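Aldehyde dehydrogenase (Trypanosoma brucei, PDB 5MYP) probably oxidises aldehydes to carboxylic acids with NAD+ as the electron acceptor. Local coordinates at residues P100-E103 with G104-L108; M240-V243 with A244-I247; R246-W249 with G250-N254. All coordinates share one frame; numbering follows the deposited sequence.

Interaction 1. Residues P100-E103 with G104-L108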
ATOM      1  N   PRO A 100      -0.436  16.744  11.806  1.00 22.90           N
ATOM      2  CA  PRO A 100      -0.933  15.555  12.500  1.00 22.61           C
ATOM      3  C   PRO A 100      -1.214  15.788  13.986  1.00 22.51           C
ATOM      4  O   PRO A 100      -0.646  16.694  14.591  1.00 21.91           O
ATOM      5  CB  PRO A 100       0.217  14.562  12.348  1.00 22.62           C
ATOM      6  CG  PRO A 100       1.429  15.416  12.338  1.00 22.72           C
ATOM      7  CD  PRO A 100       1.023  16.675  11.616  1.00 22.69           C
ATOM      8  N   THR A 101      -2.081  14.953  14.547  1.00 22.65           N
ATOM      9  CA  THR A 101      -2.383  14.967  15.975  1.00 22.77           C
ATOM     10  C   THR A 101      -1.223  14.320  16.728  1.00 22.19           C
ATOM     11  O   THR A 101      -0.965  13.118  16.559  1.00 21.75           O
ATOM     12  CB  THR A 101      -3.693  14.208  16.273  1.00 23.14           C
ATOM     13  OG1 THR A 101      -4.766  14.818  15.548  1.00 23.67           O
ATOM     14  CG2 THR A 101      -4.015  14.221  17.772  1.00 23.61           C
ATOM     15  N   MET A 102      -0.527  15.121  17.537  1.00 21.79           N
ATOM     16  CA  MET A 102       0.647  14.668  18.278  1.00 21.51           C
ATOM     17  C   MET A 102       0.333  14.437  19.753  1.00 22.01           C
ATOM     18  O   MET A 102      -0.447  15.175  20.346  1.00 21.51           O
ATOM     19  CB  MET A 102       1.784  15.682  18.131  1.00 21.27           C
ATOM     20  CG  MET A 102       2.232  15.952  16.692  1.00 20.95           C
ATOM     21  SD  MET A 102       2.668  14.471  15.753  1.00 20.55           S
ATOM     22  CE  MET A 102       4.048  13.820  16.696  1.00 20.53           C
ATOM     23  N   GLU A 103       0.943  13.396  20.319  1.00 22.21           N
ATOM     24  CA  GLU A 103       0.733  12.984  21.714  1.00 23.25           C
ATOM     25  C   GLU A 103       2.094  12.702  22.356  1.00 23.56           C
ATOM     26  O   GLU A 103       3.050  12.346  21.664  1.00 24.11           O
ATOM     27  CB  GLU A 103      -0.190  11.758  21.747  1.00 23.72           C
ATOM     28  CG  GLU A 103      -0.235  10.952  23.039  1.00 24.19           C
ATOM     29  CD  GLU A 103      -1.350   9.914  23.062  1.00 24.36           C
ATOM     30  OE1 GLU A 103      -2.191   9.858  22.134  1.00 24.26           O
ATOM     31  OE2 GLU A 103      -1.392   9.125  24.028  1.00 25.13           O
ATOM     32  N   GLY A 104       2.184  12.889  23.672  1.00 23.61           N
ATOM     33  CA  GLY A 104       3.443  12.705  24.403  1.00 23.70           C
ATOM     34  C   GLY A 104       4.465  13.800  24.133  1.00 23.73           C
ATOM     35  O   GLY A 104       4.103  14.934  23.811  1.00 23.34           O
ATOM     36  N   ALA A 105       5.746  13.447  24.249  1.00 24.78           N
ATOM     37  CA  ALA A 105       6.861  14.406  24.104  1.00 25.03           C
ATOM     38  C   ALA A 105       6.908  15.114  22.747  1.00 24.99           C
ATOM     39  O   ALA A 105       7.259  16.294  22.672  1.00 25.07           O
ATOM     40  CB  ALA A 105       8.190  13.713  24.373  1.00 25.57           C
ATOM     41  N   ALA A 106       6.544  14.392  21.686  1.00 24.57           N
ATOM     42  CA  ALA A 106       6.534  14.943  20.324  1.00 24.30           C
ATOM     43  C   ALA A 106       5.526  16.082  20.110  1.00 24.03           C
ATOM     44  O   ALA A 106       5.680  16.868  19.171  1.00 23.62           O
ATOM     45  CB  ALA A 106       6.292  13.835  19.310  1.00 24.28           C
ATOM     46  N   ALA A 107       4.503  16.171  20.962  1.00 24.02           N
ATOM     47  CA  ALA A 107       3.538  17.283  20.924  1.00 24.54           C
ATOM     48  C   ALA A 107       4.148  18.680  21.135  1.00 24.77           C
ATOM     49  O   ALA A 107       3.564  19.676  20.712  1.00 25.29           O
ATOM     50  CB  ALA A 107       2.412  17.039  21.918  1.00 24.49           C
ATOM     51  N   LEU A 108       5.310  18.743  21.787  1.00 25.15           N
ATOM     52  CA  LEU A 108       6.056  19.998  21.941  1.00 25.60           C
ATOM     53  C   LEU A 108       6.824  20.447  20.686  1.00 25.40           C
ATOM     54  O   LEU A 108       7.223  21.605  20.601  1.00 25.11           O
ATOM     55  CB  LEU A 108       7.023  19.892  23.125  1.00 26.21           C
ATOM     56  CG  LEU A 108       6.382  19.608  24.488  1.00 27.01           C
ATOM     57  CD1 LEU A 108       7.453  19.375  25.542  1.00 27.48           C
ATOM     58  CD2 LEU A 108       5.458  20.743  24.902  1.00 27.31           C
TER
HETATM   59  O   HOH W   1       5.478  11.229  21.181  1.00 15.98           O

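Interaction 2. Residues M240-V243 with A244-I247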
ATOM      1  N   MET A 240     -39.732  -4.363  -6.399  1.00 23.99           N
ATOM      2  CA  MET A 240     -39.103  -5.434  -7.182  1.00 23.87           C
ATOM      3  C   MET A 240     -38.792  -5.034  -8.628  1.00 23.61           C
ATOM      4  O   MET A 240     -37.825  -5.530  -9.205  1.00 23.21           O
ATOM      5  CB  MET A 240     -39.965  -6.707  -7.144  1.00 24.21           C
ATOM      6  CG  MET A 240     -39.265  -7.987  -7.593  1.00 24.44           C
ATOM      7  SD  MET A 240     -37.777  -8.408  -6.659  1.00 24.38           S
ATOM      8  CE  MET A 240     -38.409  -8.658  -5.003  1.00 24.59           C
ATOM      9  N   LYS A 241     -39.591  -4.132  -9.202  1.00 23.38           N
ATOM     10  CA  LYS A 241     -39.320  -3.619 -10.551  1.00 23.23           C
ATOM     11  C   LYS A 241     -38.026  -2.803 -10.596  1.00 22.17           C
ATOM     12  O   LYS A 241     -37.217  -2.978 -11.510  1.00 21.82           O
ATOM     13  CB  LYS A 241     -40.489  -2.775 -11.071  1.00 24.29           C
ATOM     14  CG  LYS A 241     -40.441  -2.542 -12.573  1.00 25.31           C
ATOM     15  CD  LYS A 241     -41.751  -1.980 -13.120  1.00 26.29           C
ATOM     16  CE  LYS A 241     -41.734  -0.465 -13.197  1.00 26.90           C
ATOM     17  NZ  LYS A 241     -41.040   0.021 -14.423  1.00 27.72           N
ATOM     18  N   VAL A 242     -37.834  -1.929  -9.609  1.00 21.01           N
ATOM     19  CA  VAL A 242     -36.621  -1.106  -9.518  1.00 20.39           C
ATOM     20  C   VAL A 242     -35.398  -1.973  -9.162  1.00 19.61           C
ATOM     21  O   VAL A 242     -34.308  -1.749  -9.697  1.00 19.72           O
ATOM     22  CB  VAL A 242     -36.780   0.056  -8.505  1.00 20.34           C
ATOM     23  CG1 VAL A 242     -35.465   0.815  -8.324  1.00 20.43           C
ATOM     24  CG2 VAL A 242     -37.884   1.003  -8.956  1.00 20.46           C
ATOM     25  N   VAL A 243     -35.593  -2.947  -8.271  1.00 18.78           N
ATOM     26  CA  VAL A 243     -34.550  -3.925  -7.927  1.00 18.67           C
ATOM     27  C   VAL A 243     -34.045  -4.613  -9.198  1.00 18.18           C
ATOM     28  O   VAL A 243     -32.841  -4.649  -9.451  1.00 18.03           O
ATOM     29  CB  VAL A 243     -35.061  -4.994  -6.917  1.00 18.62           C
ATOM     30  CG1 VAL A 243     -34.073  -6.154  -6.771  1.00 18.71           C
ATOM     31  CG2 VAL A 243     -35.337  -4.372  -5.553  1.00 18.64           C
ATOM     32  N   ALA A 244     -34.979  -5.130  -9.993  1.00 17.65           N
ATOM     33  CA  ALA A 244     -34.654  -5.877 -11.211  1.00 17.74           C
ATOM     34  C   ALA A 244     -34.040  -4.997 -12.299  1.00 17.84           C
ATOM     35  O   ALA A 244     -33.131  -5.432 -13.011  1.00 17.19           O
ATOM     36  CB  ALA A 244     -35.894  -6.584 -11.742  1.00 17.95           C
ATOM     37  N   GLU A 245     -34.546  -3.771 -12.432  1.00 17.75           N
ATOM     38  CA  GLU A 245     -34.009  -2.822 -13.410  1.00 18.08           C
ATOM     39  C   GLU A 245     -32.552  -2.453 -13.121  1.00 17.38           C
ATOM     40  O   GLU A 245     -31.735  -2.395 -14.040  1.00 16.70           O
ATOM     41  CB  GLU A 245     -34.882  -1.565 -13.488  1.00 19.14           C
ATOM     42  CG  GLU A 245     -36.168  -1.792 -14.281  1.00 20.15           C
ATOM     43  CD  GLU A 245     -37.190  -0.675 -14.134  1.00 21.37           C
ATOM     44  OE1 GLU A 245     -37.100   0.134 -13.183  1.00 22.64           O
ATOM     45  OE2 GLU A 245     -38.104  -0.618 -14.984  1.00 22.45           O
ATOM     46  N   ARG A 246     -32.232  -2.233 -11.848  1.00 16.78           N
ATOM     47  CA  ARG A 246     -30.865  -1.886 -11.451  1.00 16.57           C
ATOM     48  C   ARG A 246     -29.900  -3.060 -11.649  1.00 16.13           C
ATOM     49  O   ARG A 246     -28.817  -2.877 -12.211  1.00 15.47           O
ATOM     50  CB  ARG A 246     -30.835  -1.363 -10.013  1.00 16.70           C
ATOM     51  CG  ARG A 246     -31.478   0.011  -9.910  1.00 16.95           C
ATOM     52  CD  ARG A 246     -31.665   0.503  -8.488  1.00 17.15           C
ATOM     53  NE  ARG A 246     -32.327   1.812  -8.489  1.00 17.32           N
ATOM     54  CZ  ARG A 246     -32.530   2.582  -7.420  1.00 17.62           C
ATOM     55  NH1 ARG A 246     -32.122   2.209  -6.209  1.00 17.45           N
ATOM     56  NH2 ARG A 246     -33.155   3.751  -7.565  1.00 18.03           N
ATOM     57  N   ILE A 247     -30.310  -4.255 -11.222  1.00 15.71           N
ATOM     58  CA  ILE A 247     -29.495  -5.467 -11.399  1.00 15.84           C
ATOM     59  C   ILE A 247     -29.273  -5.751 -12.888  1.00 15.98           C
ATOM     60  O   ILE A 247     -28.140  -5.981 -13.313  1.00 16.03           O
ATOM     61  CB  ILE A 247     -30.127  -6.706 -10.709  1.00 15.61           C
ATOM     62  CG1 ILE A 247     -30.112  -6.532  -9.188  1.00 15.54           C
ATOM     63  CG2 ILE A 247     -29.384  -7.993 -11.086  1.00 15.74           C
ATOM     64  CD1 ILE A 247     -31.012  -7.488  -8.428  1.00 15.64           C
TER

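Interaction 3. Residues R246-W249 with G250-N254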
ATOM      1  N   ARG A 246     -32.232  -2.233 -11.848  1.00 16.78           N
ATOM      2  CA  ARG A 246     -30.865  -1.886 -11.451  1.00 16.57           C
ATOM      3  C   ARG A 246     -29.900  -3.060 -11.649  1.00 16.13           C
ATOM      4  O   ARG A 246     -28.817  -2.877 -12.211  1.00 15.47           O
ATOM      5  CB  ARG A 246     -30.835  -1.363 -10.013  1.00 16.70           C
ATOM      6  CG  ARG A 246     -31.478   0.011  -9.910  1.00 16.95           C
ATOM      7  CD  ARG A 246     -31.665   0.503  -8.488  1.00 17.15           C
ATOM      8  NE  ARG A 246     -32.327   1.812  -8.489  1.00 17.32           N
ATOM      9  CZ  ARG A 246     -32.530   2.582  -7.420  1.00 17.62           C
ATOM     10  NH1 ARG A 246     -32.122   2.209  -6.209  1.00 17.45           N
ATOM     11  NH2 ARG A 246     -33.155   3.751  -7.565  1.00 18.03           N
ATOM     12  N   ILE A 247     -30.310  -4.255 -11.222  1.00 15.71           N
ATOM     13  CA  ILE A 247     -29.495  -5.467 -11.399  1.00 15.84           C
ATOM     14  C   ILE A 247     -29.273  -5.751 -12.888  1.00 15.98           C
ATOM     15  O   ILE A 247     -28.140  -5.981 -13.313  1.00 16.03           O
ATOM     16  CB  ILE A 247     -30.127  -6.706 -10.709  1.00 15.61           C
ATOM     17  CG1 ILE A 247     -30.112  -6.532  -9.188  1.00 15.54           C
ATOM     18  CG2 ILE A 247     -29.384  -7.993 -11.086  1.00 15.74           C
ATOM     19  CD1 ILE A 247     -31.012  -7.488  -8.428  1.00 15.64           C
ATOM     20  N   MET A 248     -30.353  -5.721 -13.669  1.00 16.22           N
ATOM     21  CA  MET A 248     -30.288  -6.040 -15.095  1.00 16.42           C
ATOM     22  C   MET A 248     -29.459  -5.015 -15.871  1.00 16.32           C
ATOM     23  O   MET A 248     -28.703  -5.390 -16.766  1.00 15.84           O
ATOM     24  CB  MET A 248     -31.702  -6.168 -15.686  1.00 16.61           C
ATOM     25  CG  MET A 248     -31.778  -6.618 -17.140  1.00 16.91           C
ATOM     26  SD  MET A 248     -30.842  -8.109 -17.562  1.00 17.24           S
ATOM     27  CE  MET A 248     -31.575  -9.300 -16.447  1.00 17.16           C
ATOM     28  N   TRP A 249     -29.587  -3.735 -15.520  1.00 16.60           N
ATOM     29  CA  TRP A 249     -28.746  -2.690 -16.124  1.00 16.82           C
ATOM     30  C   TRP A 249     -27.256  -2.974 -15.895  1.00 16.54           C
ATOM     31  O   TRP A 249     -26.465  -2.936 -16.834  1.00 16.27           O
ATOM     32  CB  TRP A 249     -29.097  -1.292 -15.586  1.00 17.15           C
ATOM     33  CG  TRP A 249     -28.051  -0.273 -15.942  1.00 17.38           C
ATOM     34  CD1 TRP A 249     -27.854   0.308 -17.159  1.00 17.65           C
ATOM     35  CD2 TRP A 249     -27.031   0.241 -15.082  1.00 17.63           C
ATOM     36  NE1 TRP A 249     -26.782   1.167 -17.109  1.00 17.73           N
ATOM     37  CE2 TRP A 249     -26.257   1.144 -15.845  1.00 17.69           C
ATOM     38  CE3 TRP A 249     -26.694   0.028 -13.741  1.00 17.68           C
ATOM     39  CZ2 TRP A 249     -25.171   1.839 -15.306  1.00 17.68           C
ATOM     40  CZ3 TRP A 249     -25.611   0.718 -13.207  1.00 17.72           C
ATOM     41  CH2 TRP A 249     -24.866   1.615 -13.988  1.00 17.62           C
ATOM     42  N   GLY A 250     -26.892  -3.260 -14.645  1.00 16.36           N
ATOM     43  CA  GLY A 250     -25.506  -3.591 -14.284  1.00 16.24           C
ATOM     44  C   GLY A 250     -24.935  -4.784 -15.032  1.00 16.01           C
ATOM     45  O   GLY A 250     -23.727  -4.850 -15.269  1.00 15.96           O
ATOM     46  N   LYS A 251     -25.803  -5.724 -15.396  1.00 15.93           N
ATOM     47  CA  LYS A 251     -25.421  -6.902 -16.176  1.00 16.05           C
ATOM     48  C   LYS A 251     -25.359  -6.625 -17.679  1.00 16.15           C
ATOM     49  O   LYS A 251     -24.490  -7.157 -18.367  1.00 16.27           O
ATOM     50  CB  LYS A 251     -26.410  -8.043 -15.896  1.00 16.02           C
ATOM     51  CG  LYS A 251     -25.931  -9.428 -16.298  1.00 16.10           C
ATOM     52  CD  LYS A 251     -24.655  -9.804 -15.566  1.00 16.15           C
ATOM     53  CE  LYS A 251     -24.499 -11.305 -15.417  1.00 16.20           C
ATOM     54  NZ  LYS A 251     -23.234 -11.645 -14.711  1.00 16.23           N
ATOM     55  N   ILE A 252     -26.279  -5.803 -18.185  1.00 16.23           N
ATOM     56  CA  ILE A 252     -26.373  -5.515 -19.625  1.00 16.43           C
ATOM     57  C   ILE A 252     -25.212  -4.646 -20.136  1.00 16.27           C
ATOM     58  O   ILE A 252     -24.744  -4.849 -21.260  1.00 15.86           O
ATOM     59  CB  ILE A 252     -27.760  -4.906 -19.990  1.00 16.73           C
ATOM     60  CG1 ILE A 252     -28.817  -6.020 -19.995  1.00 16.93           C
ATOM     61  CG2 ILE A 252     -27.744  -4.202 -21.351  1.00 17.07           C
ATOM     62  CD1 ILE A 252     -30.246  -5.534 -20.135  1.00 17.07           C
ATOM     63  N   ILE A 253     -24.764  -3.683 -19.333  1.00 16.34           N
ATOM     64  CA  ILE A 253     -23.650  -2.817 -19.744  1.00 16.56           C
ATOM     65  C   ILE A 253     -22.403  -3.649 -20.064  1.00 16.35           C
ATOM     66  O   ILE A 253     -22.028  -4.549 -19.299  1.00 15.81           O
ATOM     67  CB  ILE A 253     -23.329  -1.690 -18.723  1.00 17.05           C
ATOM     68  CG1 ILE A 253     -22.924  -2.244 -17.346  1.00 17.31           C
ATOM     69  CG2 ILE A 253     -24.511  -0.731 -18.604  1.00 17.07           C
ATOM     70  CD1 ILE A 253     -22.577  -1.170 -16.340  1.00 17.60           C
ATOM     71  N   ASN A 254     -21.818  -3.382 -21.231  1.00 16.04           N
ATOM     72  CA  ASN A 254     -20.655  -4.112 -21.744  1.00 16.19           C
ATOM     73  C   ASN A 254     -20.843  -5.644 -21.835  1.00 16.03           C
ATOM     74  O   ASN A 254     -19.866  -6.402 -21.785  1.00 15.90           O
ATOM     75  CB  ASN A 254     -19.415  -3.746 -20.907  1.00 16.22           C
ATOM     76  CG  ASN A 254     -18.133  -3.741 -21.716  1.00 16.45           C
ATOM     77  OD1 ASN A 254     -18.120  -3.366 -22.890  1.00 16.63           O
ATOM     78  ND2 ASN A 254     -17.043  -4.138 -21.085  1.00 16.53           N
TER

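Interaction 1. Residues P100-E103 with G104-L108
M102 meets A106 methyl to methyl: its CE lies 3.4 Å from A106 CB, tighter than carbons usually pack. The thioether gets there by folding back on itself, with chi2 (-54°) and chi3 (-62°) both bent, so the end of the chain swings round to A106. Nearer the backbone, M102 CB rests 3.7 Å from A107 CA, and M102 CB is 4.1 Å from A107 CB. M102 thus covers two successive residues of the short 3-10 segment 105-108.

A water spans the mouth of the turn. It donates to E103 O at 2.7 Å and accepts a weak bond from A106 N, 3.4 Å away, linking two backbone groups that are too far apart to bond directly. The 3-10 turn itself is held by A107 N to G104 O at 3.1 Å and by L108 N to A105 O at 3.3 Å, while G104, with its positive phi of 72°, swings the chain from the extended run 100-103 into that turn.

The E103 chain is extended beyond CG, and its OE1 is hydrogen-bonded to H90 NE2 of the second subunit. Further out, M102 also packs on C111 of strand 110-124 and on D429 of the second subunit, and A106 on A428 of that subunit. This is a short 3-10 turn entered through a glycine of positive phi, in the loop joining helix 69-95 to strand 110-124 at the dimer interface.

Interaction 2. Residues M240-V243 with A244-I247
K241 and E245 come together at an angle on the outer side of helix 240-252, their charged ends joined by a salt bridge of 3.1 Å between K241 NZ and E245 OE2. The ammonium meets OE2 on its syn side, 31° out of the carboxylate plane; bends at chi3 and chi4 turn the lysine back to reach it.

V242 and R246 run side by side in the same direction. V242 CG1 lies over one face of the guanidinium, 3.3 Å from R246 NE and displaced toward the rim of the flat group. An extended R246 chain carries its charge past this methyl to N420 O, bonded to NH1, and to G463 O of the second subunit, also bonded to NH1. V243 and I247 are likewise aligned, V243 CG1 lying 3.7 Å from I247 CD1.

Beneath these pairs run four successive i to i+4 backbone bonds, from A244 N to M240 O through I247 N to V243 O. The helix is the crossover of the beta-alpha-beta unit between strands 229-232 and 264-268: M240, A244 and I247 pack on helix 272-287, V243 and I247 reach F398 of strand 395-398, and V242 lies against F464 of the second subunit.

Interaction 3. Residues R246-W249 with G250-N254
W249 and I253 make one of two apolar contacts along the last turn of helix 240-252. I253 CG2 comes within 3.3 Å of W249 NE1, while I253 CD1 lies over one face of the W249 indole, 4.1 Å above the plane and set toward the rim. The isoleucine's CG1 sits between its backbone N and carbonyl carbon (chi1 61°), which brings CD1 over the indole while CG2 lies near NE1. In the second contact M248, bent at chi2 and chi3, meets the end of I252: M248 CG is 3.5 Å and M248 SD 3.7 Å from I252 CD1.

G250 N reaches R246 O at 3.1 Å, and I252 N reaches M248 O at 2.8 Å. M248 O also takes a weak bond from K251 N, whose main acceptor is I247 O. I253 N to W249 O, at 3.1 Å, is the last of the series, and I253 is the first residue to leave helical angles.

K251 and W249 also have partners beyond these residues. K251 NZ bonds to P262 O and I370 O, and W249 makes a cation-pi contact with R473 and an edge-to-face contact with F474, both of the second subunit. The buried helix end therefore combines apolar packing with a lysine charge met by backbone carbonyls, which probably offsets the cost of burying it.

Interactions 2 and 3 overlap on helix 240-252, sharing R246 and I247, with centres 10 Å apart. Interaction 1 is remote: its centre lies 52 Å from that of interaction 2 and 51 Å from that of interaction 3, and its nearest atoms are about 37 Å from either. Interactions 1 and 3 fall on opposite sides of the chain's centre, yet all three touch the second subunit, so dimer contacts extend over widely separated regions. Interaction 3 approaches the predicted active site, with the side chain of I253 about 10 Å from that of C259; interactions 1 and 2 lie away from it.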